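Local coordinates for EGF family domain-containing protein (Toxoplasma gondii, PDB 4Z80) that binds a peptide of its partner RON2L1 and, as an AMA-family membrane protein, probably takes part in the moving junction formed during host-cell invasion, at residues A[97-108]-A[316-327]. Numbering follows the deposited sequence.
Sequences NYGKVIAFTKRD and YCVRPMKTAASS. With SO4 (sulfate ion), chain I.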
loop_
_atom_site.group_PDB
_atom_site.type_symbol
_atom_site.label_atom_id
_atom_site.label_comp_id
_atom_site.label_asym_id
_atom_site.label_seq_id
_atom_site.Cartn_x
_atom_site.Cartn_y
_atom_site.Cartn_z
ATOM N N ASN A 97 -1.296 6.355 -4.671
ATOM C CA ASN A 97 -0.147 6.817 -5.430
ATOM C C ASN A 97 -0.021 5.974 -6.685
ATOM O O ASN A 97 0.431 4.837 -6.643
ATOM C CB ASN A 97 1.112 6.743 -4.569
ATOM C CG ASN A 97 2.223 7.608 -5.094
ATOM O OD1 ASN A 97 2.331 7.848 -6.291
ATOM N ND2 ASN A 97 3.072 8.090 -4.188
ATOM N N TYR A 98 -0.488 6.529 -7.795
ATOM C CA TYR A 98 -0.584 5.763 -9.029
ATOM C C TYR A 98 0.772 5.567 -9.697
ATOM O O TYR A 98 1.541 6.520 -9.894
ATOM C CB TYR A 98 -1.575 6.438 -9.984
ATOM C CG TYR A 98 -2.980 6.454 -9.415
ATOM C CD1 TYR A 98 -3.780 5.325 -9.477
ATOM C CD2 TYR A 98 -3.496 7.588 -8.798
ATOM C CE1 TYR A 98 -5.055 5.321 -8.945
ATOM C CE2 TYR A 98 -4.774 7.590 -8.268
ATOM C CZ TYR A 98 -5.543 6.452 -8.345
ATOM O OH TYR A 98 -6.812 6.458 -7.813
ATOM N N GLY A 99 1.058 4.320 -10.031
ATOM C CA GLY A 99 2.286 3.940 -10.696
ATOM C C GLY A 99 3.391 3.531 -9.740
ATOM O O GLY A 99 4.378 2.937 -10.162
ATOM N N LYS A 100 3.231 3.835 -8.454
ATOM C CA LYS A 100 4.290 3.597 -7.472
ATOM C C LYS A 100 4.443 2.122 -7.118
ATOM O O LYS A 100 3.525 1.499 -6.587
ATOM C CB LYS A 100 4.022 4.413 -6.204
ATOM C CG LYS A 100 4.979 4.146 -5.034
ATOM C CD LYS A 100 4.719 5.129 -3.896
ATOM C CE LYS A 100 5.475 4.788 -2.621
ATOM N NZ LYS A 100 5.293 5.842 -1.584
ATOM N N VAL A 101 5.632 1.592 -7.390
ATOM C CA VAL A 101 5.993 0.213 -7.084
ATOM C C VAL A 101 7.278 0.215 -6.256
ATOM O O VAL A 101 8.180 1.019 -6.522
ATOM C CB VAL A 101 6.198 -0.603 -8.384
ATOM C CG1 VAL A 101 6.750 -1.995 -8.099
ATOM C CG2 VAL A 101 4.886 -0.687 -9.162
ATOM N N ILE A 102 7.364 -0.671 -5.273
ATOM C CA ILE A 102 8.601 -0.845 -4.521
ATOM C C ILE A 102 9.517 -1.788 -5.282
ATOM O O ILE A 102 9.291 -2.996 -5.324
ATOM C CB ILE A 102 8.340 -1.379 -3.107
ATOM C CG1 ILE A 102 7.313 -0.502 -2.380
ATOM C CG2 ILE A 102 9.648 -1.439 -2.329
ATOM C CD1 ILE A 102 7.620 1.004 -2.385
ATOM N N ALA A 103 10.543 -1.209 -5.899
ATOM C CA ALA A 103 11.486 -1.930 -6.738
ATOM C C ALA A 103 12.667 -2.430 -5.932
ATOM O O ALA A 103 13.170 -1.726 -5.053
ATOM C CB ALA A 103 11.979 -1.027 -7.861
ATOM N N PHE A 104 13.106 -3.642 -6.233
ATOM C CA PHE A 104 14.349 -4.175 -5.687
ATOM C C PHE A 104 15.464 -3.729 -6.618
ATOM O O PHE A 104 15.358 -3.900 -7.826
ATOM C CB PHE A 104 14.305 -5.691 -5.577
ATOM C CG PHE A 104 13.549 -6.189 -4.375
ATOM C CD1 PHE A 104 12.215 -5.864 -4.185
ATOM C CD2 PHE A 104 14.172 -6.997 -3.435
ATOM C CE1 PHE A 104 11.529 -6.327 -3.064
ATOM C CE2 PHE A 104 13.479 -7.468 -2.325
ATOM C CZ PHE A 104 12.169 -7.129 -2.146
ATOM N N THR A 105 16.509 -3.129 -6.058
ATOM C CA THR A 105 17.574 -2.529 -6.855
ATOM C C THR A 105 18.956 -2.808 -6.272
ATOM O O THR A 105 19.096 -3.348 -5.175
ATOM C CB THR A 105 17.395 -0.987 -6.954
ATOM O OG1 THR A 105 17.682 -0.389 -5.684
ATOM C CG2 THR A 105 15.977 -0.615 -7.350
ATOM N N LYS A 106 19.983 -2.416 -7.016
ATOM C CA LYS A 106 21.299 -2.264 -6.422
ATOM C C LYS A 106 21.304 -0.960 -5.631
ATOM O O LYS A 106 20.361 -0.170 -5.710
ATOM C CB LYS A 106 22.381 -2.287 -7.493
ATOM C CG LYS A 106 22.454 -3.640 -8.171
ATOM C CD LYS A 106 23.730 -3.836 -8.935
ATOM C CE LYS A 106 24.919 -3.973 -7.996
ATOM N NZ LYS A 106 26.177 -4.236 -8.735
ATOM N N ARG A 107 22.361 -0.732 -4.864
ATOM C CA ARG A 107 22.413 0.433 -3.991
ATOM C C ARG A 107 22.383 1.746 -4.773
ATOM O O ARG A 107 21.963 2.773 -4.241
ATOM C CB ARG A 107 23.663 0.365 -3.113
ATOM C CG ARG A 107 23.636 1.303 -1.922
ATOM C CD ARG A 107 24.740 0.985 -0.921
ATOM N NE ARG A 107 24.596 -0.369 -0.403
ATOM C CZ ARG A 107 25.444 -1.373 -0.608
ATOM N NH1 ARG A 107 26.563 -1.208 -1.305
ATOM N NH2 ARG A 107 25.173 -2.559 -0.098
ATOM N N ASP A 108 22.820 1.715 -6.030
ATOM C CA ASP A 108 22.775 2.905 -6.868
ATOM C C ASP A 108 21.494 2.997 -7.697
ATOM O O ASP A 108 21.377 3.835 -8.589
ATOM C CB ASP A 108 24.011 2.964 -7.781
ATOM C CG ASP A 108 24.075 1.828 -8.784
ATOM O OD1 ASP A 108 23.192 0.946 -8.764
ATOM O OD2 ASP A 108 25.032 1.811 -9.593
ATOM N N TYR A 316 16.663 -5.775 2.146
ATOM C CA TYR A 316 17.017 -5.517 0.764
ATOM C C TYR A 316 17.028 -4.043 0.379
ATOM O O TYR A 316 16.252 -3.232 0.898
ATOM C CB TYR A 316 16.055 -6.267 -0.160
ATOM C CG TYR A 316 16.440 -7.711 -0.347
ATOM C CD1 TYR A 316 17.512 -8.045 -1.162
ATOM C CD2 TYR A 316 15.761 -8.738 0.301
ATOM C CE1 TYR A 316 17.898 -9.354 -1.331
ATOM C CE2 TYR A 316 16.136 -10.060 0.124
ATOM C CZ TYR A 316 17.202 -10.357 -0.694
ATOM O OH TYR A 316 17.610 -11.662 -0.895
ATOM N N CYS A 317 17.936 -3.713 -0.535
ATOM C CA CYS A 317 17.954 -2.409 -1.185
ATOM C C CYS A 317 16.668 -2.258 -1.978
ATOM O O CYS A 317 16.414 -3.054 -2.877
ATOM C CB CYS A 317 19.147 -2.279 -2.124
ATOM S SG CYS A 317 20.783 -2.622 -1.409
ATOM N N VAL A 318 15.861 -1.258 -1.652
ATOM C CA VAL A 318 14.626 -1.022 -2.389
ATOM C C VAL A 318 14.410 0.469 -2.553
ATOM O O VAL A 318 14.938 1.266 -1.783
ATOM C CB VAL A 318 13.373 -1.638 -1.684
ATOM C CG1 VAL A 318 13.506 -3.139 -1.535
ATOM C CG2 VAL A 318 13.118 -0.991 -0.326
ATOM N N ARG A 319 13.624 0.851 -3.549
ATOM C CA ARG A 319 13.184 2.240 -3.645
ATOM C C ARG A 319 11.923 2.305 -4.478
ATOM O O ARG A 319 11.673 1.407 -5.279
ATOM C CB ARG A 319 14.274 3.137 -4.243
ATOM C CG ARG A 319 14.584 2.890 -5.718
ATOM C CD ARG A 319 15.820 3.684 -6.169
ATOM N NE ARG A 319 16.975 3.310 -5.368
ATOM C CZ ARG A 319 18.155 3.920 -5.381
ATOM N NH1 ARG A 319 18.380 4.974 -6.159
ATOM N NH2 ARG A 319 19.110 3.465 -4.583
ATOM N N PRO A 320 11.118 3.362 -4.294
ATOM C CA PRO A 320 9.929 3.477 -5.135
ATOM C C PRO A 320 10.292 3.839 -6.560
ATOM O O PRO A 320 11.229 4.609 -6.787
ATOM C CB PRO A 320 9.126 4.603 -4.474
ATOM C CG PRO A 320 9.795 4.867 -3.158
ATOM C CD PRO A 320 11.216 4.479 -3.343
ATOM N N MET A 321 9.550 3.284 -7.511
ATOM C CA MET A 321 9.747 3.587 -8.919
ATOM C C MET A 321 8.414 3.685 -9.627
ATOM O O MET A 321 7.465 2.980 -9.281
ATOM C CB MET A 321 10.595 2.521 -9.623
ATOM C CG MET A 321 12.060 2.501 -9.254
ATOM S SD MET A 321 12.954 1.242 -10.196
ATOM C CE MET A 321 12.834 1.876 -11.858
ATOM N N LYS A 322 8.354 4.563 -10.619
ATOM C CA LYS A 322 7.255 4.593 -11.577
ATOM C C LYS A 322 7.808 4.453 -12.977
ATOM O O LYS A 322 8.829 5.051 -13.300
ATOM C CB LYS A 322 6.468 5.895 -11.489
ATOM C CG LYS A 322 5.839 6.153 -10.146
ATOM C CD LYS A 322 4.907 7.355 -10.155
ATOM C CE LYS A 322 4.300 7.565 -8.804
ATOM N NZ LYS A 322 3.341 8.703 -8.795
ATOM N N THR A 323 7.112 3.690 -13.816
ATOM C CA THR A 323 7.447 3.584 -15.231
ATOM C C THR A 323 6.144 3.615 -16.003
ATOM O O THR A 323 5.080 3.443 -15.416
ATOM C CB THR A 323 8.201 2.289 -15.562
ATOM O OG1 THR A 323 7.362 1.168 -15.263
ATOM C CG2 THR A 323 9.479 2.203 -14.767
ATOM N N ALA A 324 6.211 3.819 -17.316
ATOM C CA ALA A 324 4.992 3.773 -18.103
ATOM C C ALA A 324 4.270 2.449 -17.848
ATOM O O ALA A 324 3.050 2.415 -17.655
ATOM C CB ALA A 324 5.293 3.943 -19.576
ATOM N N ALA A 325 5.034 1.363 -17.814
ATOM C CA ALA A 325 4.467 0.026 -17.664
ATOM C C ALA A 325 3.860 -0.229 -16.278
ATOM O O ALA A 325 3.029 -1.119 -16.131
ATOM C CB ALA A 325 5.522 -1.020 -17.962
ATOM N N SER A 326 4.258 0.537 -15.265
ATOM C CA SER A 326 3.702 0.340 -13.924
ATOM C C SER A 326 2.392 1.112 -13.706
ATOM O O SER A 326 1.885 1.147 -12.595
ATOM C CB SER A 326 4.731 0.738 -12.850
ATOM O OG SER A 326 4.872 2.137 -12.717
ATOM N N SER A 327 1.832 1.704 -14.761
ATOM C CA SER A 327 0.705 2.617 -14.599
ATOM C C SER A 327 -0.608 1.958 -14.200
ATOM O O SER A 327 -1.574 2.658 -13.906
ATOM C CB SER A 327 0.483 3.412 -15.878
ATOM O OG SER A 327 1.607 4.225 -16.164
HETATM S S SO4 I . 27.461 -4.568 -11.994
HETATM O O1 SO4 I . 28.422 -3.809 -11.198
HETATM O O2 SO4 I . 26.098 -4.214 -11.596
HETATM O O3 SO4 I . 27.695 -5.998 -11.770
HETATM O O4 SO4 I . 27.619 -4.243 -13.413
HETATM O O HOH W 1 17.653 -5.392 -3.880
HETATM O O HOH W 2 17.582 1.280 -3.252
#
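Lys322 lays its side chain, extended beyond CG, along the type II turn from Asn97 to Lys100, with CG 3.6 Å from Gly99 C, and delivers a buried ammonium to the turn's first residues. NZ meets Asn97 OD1 at 2.8 Å, close to the line of that amide's C=O (163°), and makes a weaker bond to Tyr98 O; Ser450 O is a further acceptor. Asn97 crosses the lysine chain at about a right angle, and having its CG anti to the backbone N (chi1 -161°) is what carries OD1 to NZ.

Beyond the turn, strand 101-104 pairs antiparallel with 318-321. Val101 and Met321 exchange two backbone hydrogen bonds, as do Ala103 and Arg319, while Ile102-Pro320 and Phe104-Val318 are the non-hydrogen-bonded pairs. On the face holding Ile102 and Phe104, Val318 CG1 sits over the centre of the Phe104 ring, a CH-pi contact 4.0 Å from its centroid; Tyr316 meets that ring obliquely, planes at 51°. On the other face Met321 SD presses against Ala103 CB at 3.4 Å. Helix 378-387 lies nearby, its Phe386 touching Asn97, Lys100 and Pro320.

At the far end Thr105 N bonds to Cys317 O at 3.2 Å, beside the Cys304-Cys317 disulfide. A bend at chi3 turns the Arg319 guanidinium toward Arg107 O, to which NH2 gives a weak bond; a sounder one goes to a water that in turn donates to Thr105 OG1.

This two-stranded ribbon thus ties parts of the chain over 200 residues apart, and the oxygens gathered around Lys322 NZ would favour its keeping a positive charge despite burial.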